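Local coordinates for Serine/threonine-protein kinase pknE (Mycobacterium tuberculosis, PDB 2H34) that phosphorylates serine and threonine residues of proteins with ATP, and is thought to aid survival of both the bacterium in its host and the infected macrophages, at residues P133-A138 with A169-Y174; L199-P204 with L225-T230. One frame throughout, in Å; residues are numbered along the deposited sequence.

In the fold
Both interactions belong to the larger, C-terminal lobe of the kinase domain, and their centres lie about 17 Å apart. Along the chain they come in series: interaction 1 joins the start of helix 133-152 (alphaE of protein kinases) to the turn before strand 173-175, and interaction 2 follows, joining the P+1 loop at 199-204 to helix 217-230 (alphaF). The two helices bring them together, since A136 CB packs against C228 CB at 3.7 Å and P133 CB against L229 CD2 at 3.9 Å. Interaction 1 thus links the helical body to a surface hairpin away from the annotated sites, whereas interaction 2 links it to the P+1 loop near the predicted catalytic D159.

Interaction 1: P133-A138 with A169-Y174; sequences PPRAVA and ADDFAY
R135, in the first turns of helix 133-152, and D171, in the turn leading into strand 173-175, make a surface salt bridge whose side chains meet at about a right angle. R135 NE faces both carboxylate oxygens. Its bond to D171 OD1 is nearly straight, 164° at hydrogen, but weak, with R135 NE and D171 OD1 3.3 Å apart. To D171 OD2 the same N-H is strongly bent and again weak, at 3.1 Å from R135 NE. The two flat groups lie only 19° from coplanar, so OD1 meets the guanidinium at its edge, in plane. The terminal nitrogens do not share this grip: R135 NH2 stays 3.8 Å from D171 OD1 and has a hydrogen-bond partner outside the pair, while NH1 is hydrogen-bonded to Q128 OE1 of helix 121-128, which probably helps fix the rotation of the guanidinium.

R135 leaves its helix with CG anti to the backbone N (chi1 -163°) and the chain bent at chi2, which brings its far end closer to the turn than its CB direction alone would suggest. D171 instead starts toward the helix. Behind D171, F172 points away and stacks on H95, yet also touches Q142 further along the helix, as does A173, which in addition meets I143. This is the antiparallel hairpin of strands 165-167 and 173-175 that follows the catalytic loop in protein kinases, here linked at its turn to helix 133-152 of the C-terminal lobe by one weakly bonded ion pair.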
ATOM      1  N   PRO A 133       1.579  -4.203  19.215  1.00 71.24           N
ATOM      2  CA  PRO A 133       1.088  -2.888  18.774  1.00 70.87           C
ATOM      3  C   PRO A 133       2.163  -1.862  18.370  1.00 70.32           C
ATOM      4  O   PRO A 133       2.030  -1.233  17.325  1.00 70.23           O
ATOM      5  CB  PRO A 133       0.258  -2.408  19.968  1.00 70.79           C
ATOM      6  CG  PRO A 133      -0.216  -3.678  20.593  1.00 71.23           C
ATOM      7  CD  PRO A 133       0.945  -4.631  20.471  1.00 71.02           C
ATOM      8  N   PRO A 134       3.224  -1.696  19.172  1.00 69.99           N
ATOM      9  CA  PRO A 134       4.253  -0.753  18.727  1.00 69.92           C
ATOM     10  C   PRO A 134       4.827  -1.083  17.348  1.00 69.64           C
ATOM     11  O   PRO A 134       5.149  -0.184  16.580  1.00 70.08           O
ATOM     12  CB  PRO A 134       5.336  -0.896  19.795  1.00 69.82           C
ATOM     13  CG  PRO A 134       4.585  -1.334  21.011  1.00 70.12           C
ATOM     14  CD  PRO A 134       3.553  -2.279  20.485  1.00 69.95           C
ATOM     15  N   ARG A 135       4.948  -2.365  17.044  1.00 69.08           N
ATOM     16  CA  ARG A 135       5.408  -2.798  15.744  1.00 68.31           C
ATOM     17  C   ARG A 135       4.388  -2.422  14.668  1.00 68.23           C
ATOM     18  O   ARG A 135       4.743  -1.866  13.624  1.00 68.02           O
ATOM     19  CB  ARG A 135       5.637  -4.297  15.781  1.00 68.11           C
ATOM     20  CG  ARG A 135       6.472  -4.817  14.667  1.00 68.28           C
ATOM     21  CD  ARG A 135       7.284  -5.986  15.153  1.00 67.78           C
ATOM     22  NE  ARG A 135       7.801  -6.786  14.049  1.00 67.50           N
ATOM     23  CZ  ARG A 135       7.357  -7.998  13.739  1.00 67.78           C
ATOM     24  NH1 ARG A 135       6.377  -8.549  14.444  1.00 67.50           N
ATOM     25  NH2 ARG A 135       7.900  -8.663  12.728  1.00 68.03           N
ATOM     26  N   ALA A 136       3.117  -2.709  14.937  1.00 68.13           N
ATOM     27  CA  ALA A 136       2.043  -2.364  14.019  1.00 67.89           C
ATOM     28  C   ALA A 136       2.112  -0.888  13.700  1.00 68.07           C
ATOM     29  O   ALA A 136       2.108  -0.490  12.537  1.00 67.75           O
ATOM     30  CB  ALA A 136       0.726  -2.699  14.627  1.00 67.68           C
ATOM     31  N   VAL A 137       2.215  -0.085  14.754  1.00 68.73           N
ATOM     32  CA  VAL A 137       2.278   1.362  14.628  1.00 69.05           C
ATOM     33  C   VAL A 137       3.493   1.740  13.792  1.00 68.91           C
ATOM     34  O   VAL A 137       3.358   2.445  12.787  1.00 69.45           O
ATOM     35  CB  VAL A 137       2.280   2.082  16.014  1.00 69.18           C
ATOM     36  CG1 VAL A 137       2.357   3.604  15.842  1.00 69.82           C
ATOM     37  CG2 VAL A 137       1.027   1.726  16.810  1.00 69.26           C
ATOM     38  N   ALA A 138       4.664   1.239  14.168  1.00 68.46           N
ATOM     39  CA  ALA A 138       5.875   1.535  13.410  1.00 68.31           C
ATOM     40  C   ALA A 138       5.647   1.299  11.919  1.00 68.32           C
ATOM     41  O   ALA A 138       5.965   2.152  11.095  1.00 68.53           O
ATOM     42  CB  ALA A 138       7.036   0.719  13.906  1.00 68.32           C
ATOM     43  N   ALA A 169      14.651  -5.506   6.436  1.00 70.55           N
ATOM     44  CA  ALA A 169      15.534  -5.701   7.584  1.00 70.69           C
ATOM     45  C   ALA A 169      14.948  -5.385   8.969  1.00 70.69           C
ATOM     46  O   ALA A 169      14.444  -6.298   9.630  1.00 70.95           O
ATOM     47  CB  ALA A 169      16.843  -4.957   7.361  1.00 70.55           C
ATOM     48  N   ASP A 170      15.031  -4.127   9.417  1.00 70.24           N
ATOM     49  CA  ASP A 170      14.614  -3.775  10.780  1.00 69.94           C
ATOM     50  C   ASP A 170      13.233  -3.173  10.749  1.00 69.01           C
ATOM     51  O   ASP A 170      13.037  -2.018  11.138  1.00 69.22           O
ATOM     52  CB  ASP A 170      15.596  -2.817  11.463  1.00 70.27           C
ATOM     53  CG  ASP A 170      16.705  -3.547  12.219  1.00 74.59           C
ATOM     54  OD1 ASP A 170      17.432  -4.375  11.603  1.00 77.79           O
ATOM     55  OD2 ASP A 170      16.874  -3.284  13.439  1.00 78.61           O
ATOM     56  N   ASP A 171      12.268  -3.957  10.275  1.00 67.90           N
ATOM     57  CA  ASP A 171      10.887  -3.499  10.162  1.00 66.42           C
ATOM     58  C   ASP A 171      10.789  -2.278   9.263  1.00 65.30           C
ATOM     59  O   ASP A 171       9.934  -1.430   9.456  1.00 65.42           O
ATOM     60  CB  ASP A 171      10.321  -3.147  11.543  1.00 66.57           C
ATOM     61  CG  ASP A 171       9.706  -4.331  12.253  1.00 66.95           C
ATOM     62  OD1 ASP A 171       9.797  -5.468  11.743  1.00 68.56           O
ATOM     63  OD2 ASP A 171       9.117  -4.113  13.329  1.00 66.99           O
ATOM     64  N   PHE A 172      11.679  -2.166   8.294  1.00 64.30           N
ATOM     65  CA  PHE A 172      11.618  -1.045   7.388  1.00 63.00           C
ATOM     66  C   PHE A 172      10.626  -1.365   6.293  1.00 63.16           C
ATOM     67  O   PHE A 172      10.772  -2.364   5.596  1.00 63.60           O
ATOM     68  CB  PHE A 172      12.973  -0.757   6.787  1.00 61.85           C
ATOM     69  CG  PHE A 172      13.054   0.570   6.147  1.00 60.28           C
ATOM     70  CD1 PHE A 172      13.579   1.639   6.828  1.00 58.48           C
ATOM     71  CD2 PHE A 172      12.572   0.765   4.865  1.00 60.66           C
ATOM     72  CE1 PHE A 172      13.647   2.880   6.248  1.00 58.81           C
ATOM     73  CE2 PHE A 172      12.623   2.009   4.279  1.00 60.32           C
ATOM     74  CZ  PHE A 172      13.168   3.069   4.977  1.00 60.50           C
ATOM     75  N   ALA A 173       9.624  -0.514   6.129  1.00 63.05           N
ATOM     76  CA  ALA A 173       8.535  -0.817   5.220  1.00 63.40           C
ATOM     77  C   ALA A 173       8.435   0.138   4.047  1.00 63.52           C
ATOM     78  O   ALA A 173       8.504   1.342   4.219  1.00 63.39           O
ATOM     79  CB  ALA A 173       7.222  -0.862   5.971  1.00 63.57           C
ATOM     80  N   TYR A 174       8.246  -0.427   2.859  1.00 64.26           N
ATOM     81  CA  TYR A 174       7.991   0.339   1.653  1.00 64.93           C
ATOM     82  C   TYR A 174       6.582   0.132   1.159  1.00 66.25           C
ATOM     83  O   TYR A 174       6.051  -0.974   1.213  1.00 66.30           O
ATOM     84  CB  TYR A 174       8.890  -0.132   0.532  1.00 64.64           C
ATOM     85  CG  TYR A 174      10.329   0.150   0.727  1.00 63.00           C
ATOM     86  CD1 TYR A 174      10.857   1.366   0.356  1.00 62.65           C
ATOM     87  CD2 TYR A 174      11.179  -0.817   1.258  1.00 62.33           C
ATOM     88  CE1 TYR A 174      12.206   1.627   0.528  1.00 63.87           C
ATOM     89  CE2 TYR A 174      12.517  -0.569   1.423  1.00 61.70           C
ATOM     90  CZ  TYR A 174      13.018   0.653   1.055  1.00 62.18           C
ATOM     91  OH  TYR A 174      14.334   0.929   1.224  1.00 65.90           O
TER

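Interaction 2: L199-P204 with L225-T230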
ATOM      1  N   LEU A 199     -12.062  -5.487  -1.402  1.00 85.39           N
ATOM      2  CA  LEU A 199     -13.078  -4.803  -0.622  1.00 84.97           C
ATOM      3  C   LEU A 199     -12.791  -4.689   0.874  1.00 84.57           C
ATOM      4  O   LEU A 199     -13.390  -3.837   1.544  1.00 84.31           O
ATOM      5  CB  LEU A 199     -14.434  -5.469  -0.835  1.00 85.11           C
ATOM      6  CG  LEU A 199     -15.227  -5.029  -2.065  1.00 85.36           C
ATOM      7  CD1 LEU A 199     -14.565  -5.472  -3.369  1.00 86.09           C
ATOM      8  CD2 LEU A 199     -16.627  -5.579  -1.972  1.00 85.43           C
ATOM      9  N   TYR A 200     -11.894  -5.528   1.398  1.00 83.83           N
ATOM     10  CA  TYR A 200     -11.585  -5.506   2.828  1.00 83.44           C
ATOM     11  C   TYR A 200     -11.148  -4.130   3.310  1.00 83.07           C
ATOM     12  O   TYR A 200     -11.314  -3.814   4.491  1.00 83.04           O
ATOM     13  CB  TYR A 200     -10.488  -6.495   3.196  1.00 83.53           C
ATOM     14  CG  TYR A 200     -10.808  -7.956   3.029  1.00 84.82           C
ATOM     15  CD1 TYR A 200     -11.967  -8.505   3.571  1.00 85.74           C
ATOM     16  CD2 TYR A 200      -9.910  -8.811   2.364  1.00 85.92           C
ATOM     17  CE1 TYR A 200     -12.250  -9.867   3.425  1.00 87.65           C
ATOM     18  CE2 TYR A 200     -10.175 -10.175   2.219  1.00 86.33           C
ATOM     19  CZ  TYR A 200     -11.345 -10.698   2.753  1.00 87.65           C
ATOM     20  OH  TYR A 200     -11.626 -12.040   2.617  1.00 87.97           O
ATOM     21  N   TYR A 201     -10.592  -3.322   2.401  1.00 82.59           N
ATOM     22  CA  TYR A 201      -9.941  -2.055   2.768  1.00 82.27           C
ATOM     23  C   TYR A 201     -10.566  -0.822   2.100  1.00 83.03           C
ATOM     24  O   TYR A 201      -9.938   0.236   2.017  1.00 82.74           O
ATOM     25  CB  TYR A 201      -8.419  -2.146   2.497  1.00 81.60           C
ATOM     26  CG  TYR A 201      -7.824  -3.424   3.054  1.00 79.03           C
ATOM     27  CD1 TYR A 201      -7.681  -4.561   2.252  1.00 76.12           C
ATOM     28  CD2 TYR A 201      -7.482  -3.519   4.396  1.00 76.30           C
ATOM     29  CE1 TYR A 201      -7.192  -5.738   2.768  1.00 73.51           C
ATOM     30  CE2 TYR A 201      -6.988  -4.700   4.921  1.00 74.88           C
ATOM     31  CZ  TYR A 201      -6.851  -5.805   4.105  1.00 73.55           C
ATOM     32  OH  TYR A 201      -6.371  -6.972   4.637  1.00 73.18           O
HETATM   33  N   MSE A 202     -11.816  -0.951   1.657  1.00 84.02           N
HETATM   34  CA  MSE A 202     -12.426   0.077   0.824  1.00 85.36           C
HETATM   35  C   MSE A 202     -13.440   0.962   1.517  1.00 84.96           C
HETATM   36  O   MSE A 202     -14.442   0.485   2.051  1.00 85.11           O
HETATM   37  CB  MSE A 202     -13.073  -0.538  -0.395  1.00 86.31           C
HETATM   38  CG  MSE A 202     -12.214  -0.522  -1.618  1.00 91.07           C
HETATM   39 SE   MSE A 202     -13.302  -1.186  -3.096  1.00105.84          SE
HETATM   40  CE  MSE A 202     -11.805  -2.111  -4.088  1.00101.38           C
ATOM     41  N   ALA A 203     -13.177   2.265   1.469  1.00 84.55           N
ATOM     42  CA  ALA A 203     -14.104   3.279   1.955  1.00 83.68           C
ATOM     43  C   ALA A 203     -15.418   3.181   1.199  1.00 82.90           C
ATOM     44  O   ALA A 203     -15.434   2.756   0.046  1.00 82.86           O
ATOM     45  CB  ALA A 203     -13.496   4.672   1.801  1.00 83.64           C
ATOM     46  N   PRO A 204     -16.526   3.561   1.854  1.00 82.30           N
ATOM     47  CA  PRO A 204     -17.825   3.488   1.222  1.00 81.96           C
ATOM     48  C   PRO A 204     -17.968   4.422   0.021  1.00 81.97           C
ATOM     49  O   PRO A 204     -18.564   4.033  -0.975  1.00 81.59           O
ATOM     50  CB  PRO A 204     -18.772   3.899   2.345  1.00 81.92           C
ATOM     51  CG  PRO A 204     -18.006   3.685   3.597  1.00 81.53           C
ATOM     52  CD  PRO A 204     -16.636   4.059   3.234  1.00 82.19           C
ATOM     53  N   LEU A 225      -4.183  -1.165   9.783  1.00 74.41           N
ATOM     54  CA  LEU A 225      -3.748  -1.055  11.167  1.00 74.16           C
ATOM     55  C   LEU A 225      -4.556  -2.016  12.035  1.00 74.56           C
ATOM     56  O   LEU A 225      -3.987  -2.815  12.789  1.00 74.32           O
ATOM     57  CB  LEU A 225      -3.908   0.381  11.667  1.00 74.12           C
ATOM     58  CG  LEU A 225      -3.690   0.652  13.167  1.00 73.59           C
ATOM     59  CD1 LEU A 225      -2.293   0.265  13.635  1.00 71.82           C
ATOM     60  CD2 LEU A 225      -3.981   2.109  13.492  1.00 72.20           C
ATOM     61  N   TYR A 226      -5.883  -1.946  11.902  1.00 74.86           N
ATOM     62  CA  TYR A 226      -6.778  -2.847  12.607  1.00 75.30           C
ATOM     63  C   TYR A 226      -6.309  -4.284  12.505  1.00 75.52           C
ATOM     64  O   TYR A 226      -6.122  -4.962  13.522  1.00 75.48           O
ATOM     65  CB  TYR A 226      -8.190  -2.754  12.052  1.00 75.57           C
ATOM     66  CG  TYR A 226      -9.194  -3.596  12.832  1.00 76.77           C
ATOM     67  CD1 TYR A 226      -9.764  -3.121  14.018  1.00 76.65           C
ATOM     68  CD2 TYR A 226      -9.564  -4.870  12.386  1.00 77.32           C
ATOM     69  CE1 TYR A 226     -10.674  -3.895  14.728  1.00 77.65           C
ATOM     70  CE2 TYR A 226     -10.472  -5.645  13.090  1.00 76.84           C
ATOM     71  CZ  TYR A 226     -11.024  -5.151  14.252  1.00 77.26           C
ATOM     72  OH  TYR A 226     -11.913  -5.921  14.948  1.00 78.01           O
ATOM     73  N   GLU A 227      -6.108  -4.735  11.267  1.00 75.77           N
ATOM     74  CA  GLU A 227      -5.718  -6.115  11.010  1.00 76.13           C
ATOM     75  C   GLU A 227      -4.408  -6.500  11.682  1.00 75.83           C
ATOM     76  O   GLU A 227      -4.292  -7.616  12.203  1.00 75.83           O
ATOM     77  CB  GLU A 227      -5.643  -6.403   9.515  1.00 76.36           C
ATOM     78  CG  GLU A 227      -5.528  -7.888   9.234  1.00 77.53           C
ATOM     79  CD  GLU A 227      -5.715  -8.244   7.776  1.00 78.71           C
ATOM     80  OE1 GLU A 227      -6.189  -7.382   6.995  1.00 78.21           O
ATOM     81  OE2 GLU A 227      -5.391  -9.402   7.425  1.00 78.52           O
ATOM     82  N   CYS A 228      -3.443  -5.582  11.674  1.00 75.25           N
ATOM     83  CA  CYS A 228      -2.151  -5.805  12.318  1.00 75.19           C
ATOM     84  C   CYS A 228      -2.318  -6.053  13.802  1.00 75.09           C
ATOM     85  O   CYS A 228      -1.554  -6.806  14.415  1.00 74.72           O
ATOM     86  CB  CYS A 228      -1.246  -4.586  12.145  1.00 75.40           C
ATOM     87  SG  CYS A 228      -0.761  -4.224  10.451  1.00 75.93           S
ATOM     88  N   LEU A 229      -3.316  -5.388  14.374  1.00 75.22           N
ATOM     89  CA  LEU A 229      -3.556  -5.442  15.804  1.00 75.21           C
ATOM     90  C   LEU A 229      -4.287  -6.717  16.170  1.00 75.20           C
ATOM     91  O   LEU A 229      -3.824  -7.497  17.006  1.00 75.09           O
ATOM     92  CB  LEU A 229      -4.349  -4.210  16.260  1.00 74.99           C
ATOM     93  CG  LEU A 229      -3.592  -2.877  16.212  1.00 75.13           C
ATOM     94  CD1 LEU A 229      -4.535  -1.683  16.263  1.00 74.81           C
ATOM     95  CD2 LEU A 229      -2.553  -2.797  17.328  1.00 75.23           C
ATOM     96  N   THR A 230      -5.426  -6.931  15.525  1.00 75.31           N
ATOM     97  CA  THR A 230      -6.336  -7.978  15.938  1.00 75.73           C
ATOM     98  C   THR A 230      -5.931  -9.316  15.356  1.00 75.79           C
ATOM     99  O   THR A 230      -6.069 -10.346  16.008  1.00 75.91           O
ATOM    100  CB  THR A 230      -7.774  -7.671  15.507  1.00 75.84           C
ATOM    101  OG1 THR A 230      -7.826  -7.558  14.081  1.00 76.37           O
ATOM    102  CG2 THR A 230      -8.263  -6.373  16.143  1.00 76.02           C
TER
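Y201 and E227 alone carry this contact, the phenol reaching out of the 199-204 loop to a carboxylate on helix 217-230 with the far end of its ring. Y201 OH donates to E227 OE1 in a bond modelled at 2.4 Å. That length is very short and, at this resolution, doubtful. The ring and carboxylate planes differ by only 3°, and OE1 lies in plane at the ring edge, beside the hydroxyl. The acceptor therefore comes within the plane of the phenol and not over a face.

The packed side belongs to the tyrosine. Y201 is buried, with P162, C223 and V224 among its neighbours, and Y200 CB lies over one face of its ring, offset toward the rim. The glutamate side is looser. E227 is partly exposed, and OE2 stays 3.8 Å from Y201 OH, so one oxygen does the work. CG stands anti to the backbone N (chi1 -168°) and the chain runs extended beyond it, carrying the carboxylate well out from the helix, where it also touches P233.

The loop leads into A203-P204, the start of the APE motif that closes the activation segment of kinases, and the Y201 side chain lies about 5 Å from that of D159, the predicted proton acceptor. As in PKA, this tyrosine of the P+1 loop meets a glutamate of helix alphaF. Pairing a buried hydroxyl with a carboxylate gives its proton an acceptor inside the lobe, and would probably favour a negatively charged E227.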